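Local coordinates for protein putative glutathionylspermidine synthase (Methylobacillus flagellatus, PDB 3N6X) that is probably an ATP-grasp ligase, putatively a glutathionylspermidine synthase joining glutathione to spermidine at the expense of ATP, at residues 47-50 and 51-55; 109-113 and 114-118; 325-328 and 329-333; 360-364 and 365-369; 377-381 and 382-386. All blocks are in the same frame, centred on the assembly; numbering follows the deposited sequence.

Contact 1: 47-50 and 51-55; sequences ELLF and RRVGI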
loop_
_atom_site.group_PDB
_atom_site.type_symbol
_atom_site.label_atom_id
_atom_site.label_comp_id
_atom_site.label_asym_id
_atom_site.label_seq_id
_atom_site.Cartn_x
_atom_site.Cartn_y
_atom_site.Cartn_z
ATOM N N GLU A 47 10.478 27.262 7.757
ATOM C CA GLU A 47 11.687 28.073 7.782
ATOM C C GLU A 47 12.909 27.184 8.043
ATOM O O GLU A 47 13.917 27.310 7.337
ATOM C CB GLU A 47 11.575 29.175 8.845
ATOM C CG GLU A 47 10.819 30.404 8.362
ATOM C CD GLU A 47 10.426 31.397 9.443
ATOM O OE1 GLU A 47 11.192 31.555 10.422
ATOM O OE2 GLU A 47 9.369 32.050 9.287
ATOM N N LEU A 48 12.792 26.238 9.024
ATOM C CA LEU A 48 13.842 25.269 9.370
ATOM C C LEU A 48 14.178 24.390 8.146
ATOM O O LEU A 48 15.354 24.218 7.813
ATOM C CB LEU A 48 13.383 24.382 10.561
ATOM C CG LEU A 48 14.450 23.439 11.180
ATOM C CD1 LEU A 48 14.159 23.181 12.651
ATOM C CD2 LEU A 48 14.522 22.102 10.430
ATOM N N LEU A 49 13.139 23.847 7.481
ATOM C CA LEU A 49 13.304 22.982 6.314
ATOM C C LEU A 49 13.949 23.698 5.132
ATOM O O LEU A 49 14.737 23.089 4.408
ATOM C CB LEU A 49 11.968 22.336 5.916
ATOM C CG LEU A 49 11.512 21.194 6.832
ATOM C CD1 LEU A 49 10.000 21.052 6.819
ATOM C CD2 LEU A 49 12.178 19.885 6.451
ATOM N N PHE A 50 13.670 25.000 4.964
ATOM C CA PHE A 50 14.293 25.776 3.891
ATOM C C PHE A 50 15.757 26.118 4.217
ATOM O O PHE A 50 16.625 25.913 3.379
ATOM C CB PHE A 50 13.495 27.053 3.588
ATOM C CG PHE A 50 14.149 27.914 2.534
ATOM C CD1 PHE A 50 14.104 27.553 1.191
ATOM C CD2 PHE A 50 14.854 29.058 2.888
ATOM C CE1 PHE A 50 14.732 28.334 0.223
ATOM C CE2 PHE A 50 15.489 29.831 1.918
ATOM C CZ PHE A 50 15.417 29.470 0.592
ATOM N N ARG A 51 16.015 26.669 5.428
ATOM C CA ARG A 51 17.360 27.063 5.876
ATOM C C ARG A 51 18.353 25.895 5.820
ATOM O O ARG A 51 19.498 26.083 5.399
ATOM C CB ARG A 51 17.319 27.619 7.311
ATOM C CG ARG A 51 16.829 29.060 7.427
ATOM C CD ARG A 51 17.096 29.634 8.819
ATOM N NE ARG A 51 16.858 28.653 9.889
ATOM C CZ ARG A 51 15.696 28.500 10.521
ATOM N NH1 ARG A 51 14.660 29.272 10.215
ATOM N NH2 ARG A 51 15.565 27.580 11.468
ATOM N N ARG A 52 17.915 24.697 6.262
ATOM C CA ARG A 52 18.767 23.513 6.310
ATOM C C ARG A 52 18.813 22.755 4.976
ATOM O O ARG A 52 19.902 22.489 4.467
ATOM C CB ARG A 52 18.338 22.567 7.451
ATOM C CG ARG A 52 18.536 23.125 8.859
ATOM C CD ARG A 52 18.353 22.026 9.885
ATOM N NE ARG A 52 18.168 22.543 11.242
ATOM C CZ ARG A 52 18.157 21.777 12.331
ATOM N NH1 ARG A 52 18.340 20.465 12.231
ATOM N NH2 ARG A 52 17.980 22.320 13.529
ATOM N N VAL A 53 17.639 22.360 4.435
ATOM C CA VAL A 53 17.586 21.542 3.216
ATOM C C VAL A 53 16.996 22.211 1.939
ATOM O O VAL A 53 16.877 21.552 0.904
ATOM C CB VAL A 53 17.083 20.077 3.451
ATOM C CG1 VAL A 53 18.101 19.266 4.254
ATOM C CG2 VAL A 53 15.712 20.051 4.120
ATOM N N GLY A 54 16.715 23.514 2.012
ATOM C CA GLY A 54 16.238 24.302 0.875
ATOM C C GLY A 54 14.899 23.889 0.296
ATOM O O GLY A 54 14.700 23.968 -0.920
ATOM N N ILE A 55 13.957 23.468 1.162
ATOM C CA ILE A 55 12.619 23.042 0.735
ATOM C C ILE A 55 11.614 24.208 0.751
ATOM O O ILE A 55 11.607 25.010 1.688
ATOM C CB ILE A 55 12.115 21.851 1.596
ATOM C CG1 ILE A 55 12.911 20.568 1.311
ATOM C CG2 ILE A 55 10.616 21.622 1.403
ATOM C CD1 ILE A 55 12.625 19.454 2.302
#

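Contact 2: 109-113 and 114-118; sequences QEIIK and AGIVP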
loop_
_atom_site.group_PDB
_atom_site.type_symbol
_atom_site.label_atom_id
_atom_site.label_comp_id
_atom_site.label_asym_id
_atom_site.label_seq_id
_atom_site.Cartn_x
_atom_site.Cartn_y
_atom_site.Cartn_z
ATOM N N GLN A 109 -10.776 -24.059 -6.561
ATOM C CA GLN A 109 -11.864 -23.162 -6.124
ATOM C C GLN A 109 -12.652 -23.745 -4.946
ATOM O O GLN A 109 -13.880 -23.687 -4.930
ATOM C CB GLN A 109 -12.777 -22.778 -7.302
ATOM C CG GLN A 109 -12.005 -22.094 -8.433
ATOM C CD GLN A 109 -12.846 -21.758 -9.637
ATOM O OE1 GLN A 109 -13.881 -22.365 -9.893
ATOM N NE2 GLN A 109 -12.380 -20.810 -10.439
ATOM N N GLU A 110 -11.920 -24.310 -3.954
ATOM C CA GLU A 110 -12.493 -24.942 -2.763
ATOM C C GLU A 110 -13.389 -23.990 -1.960
ATOM O O GLU A 110 -14.415 -24.427 -1.433
ATOM C CB GLU A 110 -11.389 -25.532 -1.854
ATOM C CG GLU A 110 -10.640 -26.729 -2.443
ATOM C CD GLU A 110 -11.444 -27.964 -2.841
ATOM O OE1 GLU A 110 -12.604 -28.111 -2.385
ATOM O OE2 GLU A 110 -10.889 -28.807 -3.585
ATOM N N ILE A 111 -12.993 -22.691 -1.854
ATOM C CA ILE A 111 -13.755 -21.685 -1.102
ATOM C C ILE A 111 -15.114 -21.369 -1.762
ATOM O O ILE A 111 -16.041 -20.957 -1.071
ATOM C CB ILE A 111 -12.906 -20.404 -0.817
ATOM C CG1 ILE A 111 -13.523 -19.575 0.356
ATOM C CG2 ILE A 111 -12.709 -19.551 -2.110
ATOM C CD1 ILE A 111 -12.565 -18.596 1.101
ATOM N N ILE A 112 -15.215 -21.529 -3.104
ATOM C CA ILE A 112 -16.474 -21.308 -3.831
ATOM C C ILE A 112 -17.387 -22.539 -3.639
ATOM O O ILE A 112 -18.558 -22.383 -3.287
ATOM C CB ILE A 112 -16.243 -20.956 -5.333
ATOM C CG1 ILE A 112 -15.389 -19.649 -5.477
ATOM C CG2 ILE A 112 -17.592 -20.816 -6.068
ATOM C CD1 ILE A 112 -14.925 -19.298 -6.953
ATOM N N LYS A 113 -16.810 -23.761 -3.774
ATOM C CA LYS A 113 -17.533 -25.021 -3.574
ATOM C C LYS A 113 -18.064 -25.143 -2.139
ATOM O O LYS A 113 -19.105 -25.769 -1.934
ATOM C CB LYS A 113 -16.641 -26.232 -3.924
ATOM C CG LYS A 113 -16.198 -26.247 -5.383
ATOM C CD LYS A 113 -15.147 -27.317 -5.657
ATOM C CE LYS A 113 -14.873 -27.450 -7.138
ATOM N NZ LYS A 113 -13.707 -28.334 -7.405
ATOM N N ALA A 114 -17.345 -24.544 -1.144
ATOM C CA ALA A 114 -17.762 -24.548 0.262
ATOM C C ALA A 114 -18.859 -23.483 0.550
ATOM O O ALA A 114 -19.354 -23.396 1.682
ATOM C CB ALA A 114 -16.561 -24.340 1.180
ATOM N N GLY A 115 -19.219 -22.705 -0.475
ATOM C CA GLY A 115 -20.257 -21.679 -0.390
ATOM C C GLY A 115 -19.854 -20.392 0.314
ATOM O O GLY A 115 -20.670 -19.466 0.420
ATOM N N ILE A 116 -18.584 -20.300 0.769
ATOM C CA ILE A 116 -18.071 -19.130 1.504
ATOM C C ILE A 116 -17.910 -17.883 0.616
ATOM O O ILE A 116 -18.341 -16.788 1.001
ATOM C CB ILE A 116 -16.812 -19.493 2.334
ATOM C CG1 ILE A 116 -17.199 -20.429 3.496
ATOM C CG2 ILE A 116 -16.103 -18.233 2.854
ATOM C CD1 ILE A 116 -16.254 -21.492 3.754
ATOM N N VAL A 117 -17.340 -18.051 -0.575
ATOM C CA VAL A 117 -17.243 -16.959 -1.542
ATOM C C VAL A 117 -18.196 -17.279 -2.686
ATOM O O VAL A 117 -18.144 -18.381 -3.225
ATOM C CB VAL A 117 -15.781 -16.708 -2.038
ATOM C CG1 VAL A 117 -15.752 -15.711 -3.198
ATOM C CG2 VAL A 117 -14.889 -16.223 -0.895
ATOM N N PRO A 118 -19.146 -16.371 -3.010
ATOM C CA PRO A 118 -20.094 -16.650 -4.112
ATOM C C PRO A 118 -19.401 -16.855 -5.451
ATOM O O PRO A 118 -18.315 -16.314 -5.672
ATOM C CB PRO A 118 -20.967 -15.386 -4.160
ATOM C CG PRO A 118 -20.775 -14.723 -2.859
ATOM C CD PRO A 118 -19.383 -15.040 -2.424
HETATM O O HOH W 1 -20.167 -20.209 -3.353
#

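Contact 3: 325-328 and 329-333; sequences IYVP and EMIRF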
loop_
_atom_site.group_PDB
_atom_site.type_symbol
_atom_site.label_atom_id
_atom_site.label_comp_id
_atom_site.label_asym_id
_atom_site.label_seq_id
_atom_site.Cartn_x
_atom_site.Cartn_y
_atom_site.Cartn_z
ATOM N N ILE A 325 -14.579 -7.721 1.147
ATOM C CA ILE A 325 -15.483 -8.112 2.223
ATOM C C ILE A 325 -15.341 -9.581 2.658
ATOM O O ILE A 325 -15.770 -9.933 3.757
ATOM C CB ILE A 325 -16.941 -7.694 1.898
ATOM C CG1 ILE A 325 -17.489 -8.467 0.674
ATOM C CG2 ILE A 325 -17.035 -6.141 1.690
ATOM C CD1 ILE A 325 -19.019 -8.373 0.487
ATOM N N TYR A 326 -14.709 -10.428 1.818
ATOM C CA TYR A 326 -14.532 -11.859 2.120
ATOM C C TYR A 326 -13.202 -12.194 2.782
ATOM O O TYR A 326 -12.988 -13.343 3.164
ATOM C CB TYR A 326 -14.727 -12.705 0.846
ATOM C CG TYR A 326 -16.072 -12.474 0.193
ATOM C CD1 TYR A 326 -17.249 -12.895 0.806
ATOM C CD2 TYR A 326 -16.173 -11.796 -1.020
ATOM C CE1 TYR A 326 -18.495 -12.644 0.229
ATOM C CE2 TYR A 326 -17.410 -11.551 -1.611
ATOM C CZ TYR A 326 -18.570 -11.955 -0.972
ATOM O OH TYR A 326 -19.785 -11.712 -1.551
ATOM N N VAL A 327 -12.306 -11.206 2.919
ATOM C CA VAL A 327 -10.968 -11.434 3.476
ATOM C C VAL A 327 -10.984 -12.078 4.878
ATOM O O VAL A 327 -10.356 -13.122 5.039
ATOM C CB VAL A 327 -10.010 -10.210 3.335
ATOM C CG1 VAL A 327 -8.630 -10.533 3.905
ATOM C CG2 VAL A 327 -9.891 -9.800 1.877
ATOM N N PRO A 328 -11.818 -11.601 5.854
ATOM C CA PRO A 328 -11.880 -12.291 7.157
ATOM C C PRO A 328 -12.266 -13.773 7.035
ATOM O O PRO A 328 -11.709 -14.608 7.752
ATOM C CB PRO A 328 -12.926 -11.485 7.941
ATOM C CG PRO A 328 -12.923 -10.159 7.323
ATOM C CD PRO A 328 -12.654 -10.378 5.864
ATOM N N GLU A 329 -13.168 -14.107 6.077
ATOM C CA GLU A 329 -13.587 -15.495 5.826
ATOM C C GLU A 329 -12.473 -16.319 5.181
ATOM O O GLU A 329 -12.409 -17.532 5.413
ATOM C CB GLU A 329 -14.870 -15.554 4.971
ATOM C CG GLU A 329 -16.152 -15.215 5.720
ATOM C CD GLU A 329 -16.349 -15.899 7.061
ATOM O OE1 GLU A 329 -16.073 -17.115 7.164
ATOM O OE2 GLU A 329 -16.773 -15.211 8.014
HETATM N N MSE A 330 -11.585 -15.668 4.359
HETATM C CA MSE A 330 -10.417 -16.363 3.780
HETATM C C MSE A 330 -9.473 -16.797 4.904
HETATM O O MSE A 330 -8.928 -17.888 4.852
HETATM C CB MSE A 330 -9.651 -15.455 2.829
HETATM C CG MSE A 330 -10.423 -15.036 1.593
HETATM SE SE MSE A 330 -9.363 -13.663 0.642
HETATM C CE MSE A 330 -10.730 -13.031 -0.506
ATOM N N ILE A 331 -9.234 -15.907 5.889
ATOM C CA ILE A 331 -8.355 -16.212 7.026
ATOM C C ILE A 331 -8.887 -17.450 7.795
ATOM O O ILE A 331 -8.148 -18.407 7.979
ATOM C CB ILE A 331 -8.131 -14.969 7.948
ATOM C CG1 ILE A 331 -7.354 -13.854 7.208
ATOM C CG2 ILE A 331 -7.417 -15.368 9.259
ATOM C CD1 ILE A 331 -7.613 -12.425 7.744
ATOM N N ARG A 332 -10.189 -17.468 8.118
ATOM C CA ARG A 332 -10.840 -18.613 8.785
ATOM C C ARG A 332 -10.773 -19.869 7.934
ATOM O O ARG A 332 -10.385 -20.911 8.438
ATOM C CB ARG A 332 -12.304 -18.282 9.133
ATOM C CG ARG A 332 -12.445 -17.083 10.039
ATOM C CD ARG A 332 -13.868 -16.826 10.437
ATOM N NE ARG A 332 -13.925 -15.875 11.542
ATOM C CZ ARG A 332 -14.323 -14.616 11.425
ATOM N NH1 ARG A 332 -14.795 -14.164 10.269
ATOM N NH2 ARG A 332 -14.294 -13.809 12.471
ATOM N N PHE A 333 -11.092 -19.764 6.622
ATOM C CA PHE A 333 -11.100 -20.923 5.720
ATOM C C PHE A 333 -9.693 -21.517 5.460
ATOM O O PHE A 333 -9.510 -22.722 5.597
ATOM C CB PHE A 333 -11.822 -20.584 4.393
ATOM C CG PHE A 333 -11.990 -21.755 3.441
ATOM C CD1 PHE A 333 -13.001 -22.700 3.639
ATOM C CD2 PHE A 333 -11.148 -21.907 2.339
ATOM C CE1 PHE A 333 -13.160 -23.777 2.756
ATOM C CE2 PHE A 333 -11.309 -22.983 1.461
ATOM C CZ PHE A 333 -12.314 -23.914 1.677
#

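Contact 4: 360-364 and 365-369; sequences DNLAE and LVVKE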
loop_
_atom_site.group_PDB
_atom_site.type_symbol
_atom_site.label_atom_id
_atom_site.label_comp_id
_atom_site.label_asym_id
_atom_site.label_seq_id
_atom_site.Cartn_x
_atom_site.Cartn_y
_atom_site.Cartn_z
ATOM N N ASP A 360 -29.937 6.656 2.359
ATOM C CA ASP A 360 -30.821 6.920 3.495
ATOM C C ASP A 360 -30.057 7.379 4.766
ATOM O O ASP A 360 -30.659 7.981 5.650
ATOM C CB ASP A 360 -31.699 5.687 3.804
ATOM C CG ASP A 360 -32.882 5.984 4.713
ATOM O OD1 ASP A 360 -33.680 6.901 4.378
ATOM O OD2 ASP A 360 -33.008 5.313 5.761
ATOM N N ASN A 361 -28.746 7.080 4.858
ATOM C CA ASN A 361 -27.934 7.417 6.035
ATOM C C ASN A 361 -26.656 8.159 5.634
ATOM O O ASN A 361 -25.648 8.086 6.336
ATOM C CB ASN A 361 -27.602 6.148 6.823
ATOM C CG ASN A 361 -28.815 5.410 7.295
ATOM O OD1 ASN A 361 -29.382 5.715 8.338
ATOM N ND2 ASN A 361 -29.250 4.431 6.530
ATOM N N LEU A 362 -26.725 8.914 4.535
ATOM C CA LEU A 362 -25.600 9.635 3.933
ATOM C C LEU A 362 -24.831 10.575 4.884
ATOM O O LEU A 362 -23.609 10.670 4.780
ATOM C CB LEU A 362 -26.079 10.385 2.680
ATOM C CG LEU A 362 -25.033 10.671 1.604
ATOM C CD1 LEU A 362 -24.477 9.392 1.009
ATOM C CD2 LEU A 362 -25.620 11.520 0.494
ATOM N N ALA A 363 -25.538 11.255 5.810
ATOM C CA ALA A 363 -24.919 12.219 6.742
ATOM C C ALA A 363 -24.123 11.544 7.899
ATOM O O ALA A 363 -23.581 12.246 8.761
ATOM C CB ALA A 363 -25.985 13.151 7.308
ATOM N N GLU A 364 -24.083 10.188 7.925
ATOM C CA GLU A 364 -23.398 9.416 8.969
ATOM C C GLU A 364 -22.229 8.611 8.402
ATOM O O GLU A 364 -21.488 7.978 9.164
ATOM C CB GLU A 364 -24.386 8.454 9.648
ATOM C CG GLU A 364 -25.469 9.137 10.460
ATOM C CD GLU A 364 -26.678 8.257 10.706
ATOM O OE1 GLU A 364 -26.549 7.263 11.458
ATOM O OE2 GLU A 364 -27.750 8.546 10.124
ATOM N N LEU A 365 -22.068 8.622 7.072
ATOM C CA LEU A 365 -21.095 7.772 6.395
ATOM C C LEU A 365 -20.043 8.532 5.634
ATOM O O LEU A 365 -20.155 9.748 5.446
ATOM C CB LEU A 365 -21.823 6.798 5.432
ATOM C CG LEU A 365 -22.919 5.928 6.035
ATOM C CD1 LEU A 365 -23.779 5.325 4.952
ATOM C CD2 LEU A 365 -22.337 4.842 6.928
ATOM N N VAL A 366 -19.019 7.792 5.157
ATOM C CA VAL A 366 -17.946 8.295 4.312
ATOM C C VAL A 366 -18.087 7.595 2.975
ATOM O O VAL A 366 -18.062 6.364 2.922
ATOM C CB VAL A 366 -16.539 8.039 4.941
ATOM C CG1 VAL A 366 -15.425 8.355 3.943
ATOM C CG2 VAL A 366 -16.359 8.842 6.222
ATOM N N VAL A 367 -18.274 8.358 1.902
ATOM C CA VAL A 367 -18.449 7.771 0.572
ATOM C C VAL A 367 -17.255 8.097 -0.285
ATOM O O VAL A 367 -16.784 9.224 -0.258
ATOM C CB VAL A 367 -19.795 8.195 -0.091
ATOM C CG1 VAL A 367 -20.056 7.399 -1.363
ATOM C CG2 VAL A 367 -20.956 8.045 0.886
ATOM N N LYS A 368 -16.713 7.094 -0.991
ATOM C CA LYS A 368 -15.527 7.270 -1.827
ATOM C C LYS A 368 -15.769 6.674 -3.185
ATOM O O LYS A 368 -16.429 5.642 -3.285
ATOM C CB LYS A 368 -14.300 6.553 -1.209
ATOM C CG LYS A 368 -14.084 6.723 0.285
ATOM C CD LYS A 368 -13.156 5.620 0.795
ATOM C CE LYS A 368 -12.791 5.794 2.240
ATOM N NZ LYS A 368 -11.968 4.659 2.730
ATOM N N GLU A 369 -15.140 7.242 -4.228
ATOM C CA GLU A 369 -15.208 6.633 -5.548
ATOM C C GLU A 369 -14.130 5.569 -5.708
ATOM O O GLU A 369 -13.079 5.659 -5.077
ATOM C CB GLU A 369 -15.177 7.665 -6.697
ATOM C CG GLU A 369 -14.466 8.967 -6.390
ATOM C CD GLU A 369 -14.495 9.973 -7.526
ATOM O OE1 GLU A 369 -15.607 10.342 -7.969
ATOM O OE2 GLU A 369 -13.404 10.429 -7.940
#

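Contact 5: 377-381 and 382-386; sequences GMLVG and PAASK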
loop_
_atom_site.group_PDB
_atom_site.type_symbol
_atom_site.label_atom_id
_atom_site.label_comp_id
_atom_site.label_asym_id
_atom_site.label_seq_id
_atom_site.Cartn_x
_atom_site.Cartn_y
_atom_site.Cartn_z
ATOM N N GLY A 377 -12.897 12.105 -5.649
ATOM C CA GLY A 377 -14.128 12.461 -4.953
ATOM C C GLY A 377 -14.329 11.696 -3.659
ATOM O O GLY A 377 -14.034 10.497 -3.590
HETATM N N MSE A 378 -14.822 12.391 -2.610
HETATM C CA MSE A 378 -15.050 11.809 -1.287
HETATM C C MSE A 378 -15.972 12.701 -0.462
HETATM O O MSE A 378 -15.734 13.911 -0.363
HETATM C CB MSE A 378 -13.709 11.587 -0.548
HETATM C CG MSE A 378 -13.867 11.302 0.949
HETATM SE SE MSE A 378 -12.232 10.646 1.779
HETATM C CE MSE A 378 -12.659 10.978 3.625
ATOM N N LEU A 379 -17.000 12.107 0.162
ATOM C CA LEU A 379 -17.918 12.857 1.007
ATOM C C LEU A 379 -17.825 12.414 2.459
ATOM O O LEU A 379 -17.934 11.227 2.744
ATOM C CB LEU A 379 -19.371 12.731 0.500
ATOM C CG LEU A 379 -20.466 13.234 1.463
ATOM C CD1 LEU A 379 -20.817 14.686 1.190
ATOM C CD2 LEU A 379 -21.685 12.368 1.398
ATOM N N VAL A 380 -17.668 13.376 3.380
ATOM C CA VAL A 380 -17.682 13.098 4.804
ATOM C C VAL A 380 -19.032 13.559 5.343
ATOM O O VAL A 380 -19.227 14.743 5.618
ATOM C CB VAL A 380 -16.476 13.731 5.563
ATOM C CG1 VAL A 380 -16.499 13.353 7.044
ATOM C CG2 VAL A 380 -15.154 13.323 4.927
ATOM N N GLY A 381 -19.974 12.621 5.391
ATOM C CA GLY A 381 -21.344 12.845 5.839
ATOM C C GLY A 381 -21.504 13.732 7.060
ATOM O O GLY A 381 -22.256 14.708 7.005
ATOM N N PRO A 382 -20.805 13.443 8.195
ATOM C CA PRO A 382 -20.978 14.293 9.394
ATOM C C PRO A 382 -20.396 15.707 9.248
ATOM O O PRO A 382 -20.772 16.603 10.007
ATOM C CB PRO A 382 -20.277 13.493 10.506
ATOM C CG PRO A 382 -20.077 12.109 9.937
ATOM C CD PRO A 382 -19.903 12.309 8.478
ATOM N N ALA A 383 -19.492 15.910 8.267
ATOM C CA ALA A 383 -18.874 17.209 7.997
ATOM C C ALA A 383 -19.485 17.850 6.737
ATOM O O ALA A 383 -18.803 18.597 6.024
ATOM C CB ALA A 383 -17.371 17.041 7.823
ATOM N N ALA A 384 -20.774 17.566 6.471
ATOM C CA ALA A 384 -21.452 18.080 5.282
ATOM C C ALA A 384 -22.789 18.729 5.606
ATOM O O ALA A 384 -23.477 18.302 6.536
ATOM C CB ALA A 384 -21.642 16.964 4.265
ATOM N N SER A 385 -23.153 19.769 4.830
ATOM C CA SER A 385 -24.421 20.492 4.958
ATOM C C SER A 385 -25.490 19.823 4.098
ATOM O O SER A 385 -25.150 19.088 3.164
ATOM C CB SER A 385 -24.249 21.945 4.519
ATOM O OG SER A 385 -24.206 22.056 3.105
ATOM N N LYS A 386 -26.781 20.134 4.362
ATOM C CA LYS A 386 -27.918 19.577 3.615
ATOM C C LYS A 386 -27.770 19.735 2.085
ATOM O O LYS A 386 -28.163 18.832 1.339
ATOM C CB LYS A 386 -29.239 20.193 4.099
HETATM O O HOH W 2 -24.563 16.471 8.132
#

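Contact 1: 47-50 and 51-55
From E47 to V53 the backbone is the last part of helix 42-53, with R51 N bonded to E47 O at 2.9 Å and R52 N to L48 O at 3.0 Å; L49 O then accepts V53 N and, weakly, I55 N, while G54 N closes on F50 O. R51 bends back along the helix at chi3 (-39°) and lays one face of its guanidinium over the E47 carbonyl and L48 CA, with NH1 3.4 Å from E47 CB. The carboxylate of E47 stays 4.2 Å from that NH1 (OE1 to NH1), too far for a salt bridge, and its OE2 pairs with R43. R52 is extended from CG to NE, and L48 CD2 lies over one face of its guanidinium, 3.8 Å from NE. The rim of the F50 ring meets I55 O in the ring plane, CD1 to O 3.6 Å. Facing helix 170-183, L49 CD2 touches I55 CD1 at 4.2 Å, and L49 also meets L183 of that helix while V53 and I55 rest on its M179. The positive phi of G54 (63°) turns the chain out of the helix, a classic glycine-terminated helix C-terminus.

Contact 2: 109-113 and 114-118
The flat groups that meet here are peptide carbonyls, and in two of them the donor stands above the plane: V117 N lies 45° out of the I111 carbonyl plane at 3.2 Å from I111 O, and G115 N lies 60° out of the I112 one at 2.9 Å from I112 O. I111 O also takes a second, weak bond from I116 N, which makes it the acceptor on which the chain reverses. Before the reversal, A114 N still makes the normal helical bond to E110 O.

Among the side chains I111 does most of the work. Its CG1 swings opposite its own amide nitrogen (chi1 -161°) and reaches back to I116 CG2 and V117 CG2, both 3.8 Å away. The I111 and I116 chains cross at about a right angle, and both also rest on F333 of helix 327-335. I112 meets backbone instead: its CA points a hydrogen at V117 O across 3.4 Å. That carbonyl and I112 O are also joined by one water, which donates to each at 2.7 Å and so ties the helix end to the departing chain.

K113 sends its extended chain backward, and NZ bonds to D108 O. G115 takes a positive phi, the G115 N to I112 O bond accompanies the weak I116 N to I111 O bond, and the two isoleucines pack together across the turn: this is a Schellman motif ending helix 110-113.

Contact 3: 325-328 and 329-333
E329 touches the preceding segment through its CB, 3.4 Å from Y326 O, and its carboxylate folds back at chi2 (-48°) to where R332 can reach it. M330 follows, with its N bonded to Y326 O at 3.0 Å, nearly end-on to the carbonyl. Its selenomethionine chain runs extended past CG over V327, so that SE sits 4.1 Å from V327 CG2 and the terminal CE methyl approaches that same branch and Y326 CB. At I331 the amide bonds to V327 O at 3.1 Å, again almost in line with the carbonyl, and CD1 skirts that oxygen as it passes alongside V327 CG1.

R332 N is held by P328 O, a longer bond of 3.3 Å. The arginine chain lies extended against the P328 carbonyl, CG being 3.4 Å from the oxygen, and its NH1 ends beside P328 CB. That same NH1 forms a salt bridge with E329 OE2 at 3.2 Å, although the hydrogen bond within it is bent and weak; NE of the same guanidinium pairs with E338. Two carboxylates therefore share this cation and probably fix its rotation. A bound glycerol lies about 4 Å from the R332 side chain. F333 closes the segment with a backbone bond to E329.

The helix lies against the long helix 81-105: V327 meets R94, M330 meets F101, and I331 covers Q93 and A97. Its other flank faces helix 110-113 and the loop after it, where F333 and E329 meet I116.

Contact 4: 360-364 and 365-369
Between helix 352-360 and strand 365-369 the chain passes through two overlapping beta turns: E364 N bonds to N361 O at 3.1 Å, and one residue on, L365 N makes a weak, fairly straight bond to L362 O at 3.4 Å. This is the helix-to-strand link of the four-stranded antiparallel sheet in an ATP-grasp fold, in which strand 365-369 runs between strands 403-407 and 378-380.

The first turn is covered by L365. Its CG, placed opposite its own carbonyl carbon (chi1 -55°), lies 3.5 Å from N361 O, and CD1 follows at 3.6 Å from the same oxygen, so an apolar branch sits directly on the acceptor of the turn. CD1 also approaches N361 CB. The amide of N361 is turned back toward the helix, where ND2 bonds to Y357 O.

L362 and V367 sit on the side of the sheet that faces helix 386-398. Both touch I396, V367 also F392, while L362 reaches over to L379 of the next strand. The two side chains meet at about a right angle through a single pair of methyls: L362 CD1 rests on V367 CG2 at 3.8 Å.

Contact 5: 377-381 and 382-386
G381, P382 and V380 carry this turn. V380 O accepts A383 N at 2.9 Å, with the donor standing 49° out of the carbonyl plane, so G381 and P382 become the two corner residues. Both have phi and psi negative, close to a type I beta turn. P382, with no amide hydrogen to give, sets its ring across V380: P382 CD lies 3.8 Å from V380 CG1, the two side chains crossing at about a right angle. The same V380 branch, held opposite its own backbone nitrogen (chi1 -177°), also meets A383 CB at 3.9 Å, so one methyl packs against the second corner residue and the residue after it.

G381 O is the second acceptor. A384 N makes a weak bond to it at 3.3 Å, and a water donating to G381 O and to A384 O (2.7 Å) bridges the chain as it opens. A384 CB turns inward and reaches L379 CD1 at 3.9 Å; L389 of helix 386-398 touches both side chains. That helix begins just after S385, whose N bonds to E388 OE2, as in one half of a capping box. The whole forms a tight beta turn linking edge strand 378-380 to the helix that packs on its sheet, in the ATP-grasp fold.

In the fold
Contacts 4 and 5 form one unit, their centres 7 Å apart: strands 365-369 and 378-380 pair antiparallel, with L365 O to G381 N and V367 O to L379 N both 2.9 Å and probably hydrogen-bonded. Residues 372-376 between them are not modelled; in ATP-grasp enzymes a flexible loop at such a place commonly covers the nucleotide. Contacts 2 and 3, centred 11 Å apart, also touch: I116 CD1 packs on F333 CD1 at 3.5 Å and P118 CG on Y326 OH at 3.4 Å. The side chains of E110 and R332 each have a bound glycerol, probably from the crystallisation liquor, about 4 Å away. Contacts 3 and 4 come within about 12 Å at their nearest atoms. Contact 1 stands apart, its centre 56 Å from contact 2.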